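Local coordinates for protein tripeptidase (Staphylococcus aureus subsp. aureus, PDB 3RZA) that probably hydrolyses tripeptides as a metal-dependent peptidase of the M20/M25/M40 family, at residues A74-C79 with K170-E175. Numbering follows the deposited sequence.
Sequences ANNLVC and KELNSE
Leu172 lays one methyl, CD1, along the side chain of Asn76, touching the amide nitrogen and the methylene behind it together: CD1 is 3.5 Å from Asn76 ND2 and 3.6 Å from Asn76 CB. The two side chains slant across one another. On the leucine, CG stands anti to the backbone N (chi1 -159°), which brings the branched end nearer to segment 74-79 than the direction of its CB alone would. The same CD1 comes within 4.4 Å of Val78 CG2, a looser apolar touch; the valine CB points toward 170-175, as that of Asn76 does, while Leu77 between them turns away to pack on helix 46-56.

Asn76 is buried, and its polar end is spoken for on both sides of the amide. ND2 gives hydrogen bonds to the Asp64 carboxylate and to the carbonyl of Gly168 in helix 167-171, and OD1 accepts from the backbone N of Val160, just past strand 154-159. These bonds fix how the amide is turned, so the methyl of Leu172 meets a group already held in place. Leu172 also rests on Val157 of strand 154-159 and on Asp64.

Beyond the leucine the chain leaves in an Asx turn: Asn173 OD1 accepts from Glu175 N at 3.2 Å, with the donor well above the carbonyl plane, as a 3-10 segment starts.

The contact joins Leu172, in the loop that follows helix 167-171, to the lead-in and first part of strand 77-81, which pairs antiparallel with 60-63 and 154-159 in the mixed sheet of the zinc-bearing domain, consistent with the catalytic domain fold of M20-family peptidases.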
loop_
_atom_site.group_PDB
_atom_site.type_symbol
_atom_site.label_atom_id
_atom_site.label_comp_id
_atom_site.label_asym_id
_atom_site.label_seq_id
_atom_site.Cartn_x
_atom_site.Cartn_y
_atom_site.Cartn_z
ATOM N N ALA A 74 -8.724 18.665 -25.455
ATOM C CA ALA A 74 -8.932 19.784 -26.369
ATOM C C ALA A 74 -7.658 20.600 -26.534
ATOM O O ALA A 74 -6.706 20.468 -25.753
ATOM C CB ALA A 74 -10.115 20.693 -25.891
ATOM N N ASN A 75 -7.650 21.426 -27.577
ATOM C CA ASN A 75 -6.548 22.354 -27.840
ATOM C C ASN A 75 -6.631 23.536 -26.905
ATOM O O ASN A 75 -7.726 23.926 -26.485
ATOM C CB ASN A 75 -6.598 22.868 -29.295
ATOM C CG ASN A 75 -6.556 21.753 -30.312
ATOM O OD1 ASN A 75 -5.786 20.806 -30.173
ATOM N ND2 ASN A 75 -7.374 21.869 -31.357
ATOM N N ASN A 76 -5.483 24.156 -26.638
ATOM C CA ASN A 76 -5.456 25.473 -25.986
ATOM C C ASN A 76 -6.009 26.510 -26.962
ATOM O O ASN A 76 -5.948 26.300 -28.163
ATOM C CB ASN A 76 -4.042 25.895 -25.586
ATOM C CG ASN A 76 -3.333 24.878 -24.714
ATOM O OD1 ASN A 76 -3.772 24.573 -23.612
ATOM N ND2 ASN A 76 -2.203 24.383 -25.193
ATOM N N LEU A 77 -6.555 27.606 -26.431
ATOM C CA LEU A 77 -7.052 28.741 -27.237
ATOM C C LEU A 77 -6.157 29.945 -26.963
ATOM O O LEU A 77 -5.866 30.225 -25.805
ATOM C CB LEU A 77 -8.482 29.084 -26.841
ATOM C CG LEU A 77 -9.539 27.995 -26.974
ATOM C CD1 LEU A 77 -10.848 28.395 -26.316
ATOM C CD2 LEU A 77 -9.754 27.658 -28.446
ATOM N N VAL A 78 -5.677 30.600 -28.018
ATOM C CA VAL A 78 -4.979 31.884 -27.927
ATOM C C VAL A 78 -5.843 32.920 -28.682
ATOM O O VAL A 78 -5.982 32.832 -29.895
ATOM C CB VAL A 78 -3.553 31.798 -28.538
ATOM C CG1 VAL A 78 -2.833 33.164 -28.465
ATOM C CG2 VAL A 78 -2.723 30.702 -27.830
ATOM N N CYS A 79 -6.436 33.855 -27.935
ATOM C CA CYS A 79 -7.430 34.810 -28.462
ATOM C C CYS A 79 -6.846 36.200 -28.391
ATOM O O CYS A 79 -6.507 36.657 -27.309
ATOM C CB CYS A 79 -8.733 34.746 -27.664
ATOM S SG CYS A 79 -9.202 33.092 -27.156
ATOM N N LYS A 170 2.513 23.220 -21.297
ATOM C CA LYS A 170 3.693 22.502 -21.846
ATOM C C LYS A 170 3.586 22.132 -23.315
ATOM O O LYS A 170 4.606 21.954 -23.977
ATOM C CB LYS A 170 3.974 21.217 -21.049
ATOM C CG LYS A 170 4.591 21.469 -19.695
ATOM C CD LYS A 170 4.607 20.228 -18.816
ATOM C CE LYS A 170 5.282 20.536 -17.476
ATOM N NZ LYS A 170 5.035 19.488 -16.485
ATOM N N GLU A 171 2.358 21.949 -23.800
ATOM C CA GLU A 171 2.084 21.676 -25.231
ATOM C C GLU A 171 1.768 22.937 -26.033
ATOM O O GLU A 171 1.581 22.858 -27.247
ATOM C CB GLU A 171 0.919 20.680 -25.347
ATOM C CG GLU A 171 1.229 19.290 -24.776
ATOM C CD GLU A 171 2.215 18.503 -25.634
ATOM O OE1 GLU A 171 1.929 18.317 -26.832
ATOM O OE2 GLU A 171 3.260 18.070 -25.110
ATOM N N LEU A 172 1.723 24.090 -25.363
ATOM C CA LEU A 172 1.411 25.365 -26.001
ATOM C C LEU A 172 2.397 25.716 -27.139
ATOM O O LEU A 172 3.620 25.644 -26.965
ATOM C CB LEU A 172 1.395 26.487 -24.950
ATOM C CG LEU A 172 0.658 27.788 -25.190
ATOM C CD1 LEU A 172 -0.829 27.554 -25.448
ATOM C CD2 LEU A 172 0.850 28.650 -23.954
ATOM N N ASN A 173 1.853 26.005 -28.321
ATOM C CA ASN A 173 2.637 26.574 -29.404
ATOM C C ASN A 173 3.003 28.023 -29.048
ATOM O O ASN A 173 2.188 28.920 -29.188
ATOM C CB ASN A 173 1.858 26.506 -30.715
ATOM C CG ASN A 173 2.673 26.943 -31.916
ATOM O OD1 ASN A 173 3.843 27.351 -31.812
ATOM N ND2 ASN A 173 2.057 26.840 -33.085
ATOM N N SER A 174 4.254 28.236 -28.638
ATOM C CA SER A 174 4.718 29.555 -28.205
ATOM C C SER A 174 4.800 30.595 -29.322
ATOM O O SER A 174 4.873 31.775 -29.040
ATOM C CB SER A 174 6.091 29.440 -27.515
ATOM O OG SER A 174 7.117 29.126 -28.435
ATOM N N GLU A 175 4.812 30.159 -30.579
ATOM C CA GLU A 175 4.778 31.090 -31.712
ATOM C C GLU A 175 3.417 31.779 -31.934
ATOM O O GLU A 175 3.353 32.790 -32.619
ATOM C CB GLU A 175 5.280 30.400 -32.980
ATOM C CG GLU A 175 6.794 30.172 -32.904
ATOM C CD GLU A 175 7.304 29.218 -33.936
ATOM O OE1 GLU A 175 7.114 29.493 -35.152
ATOM O OE2 GLU A 175 7.918 28.197 -33.536
#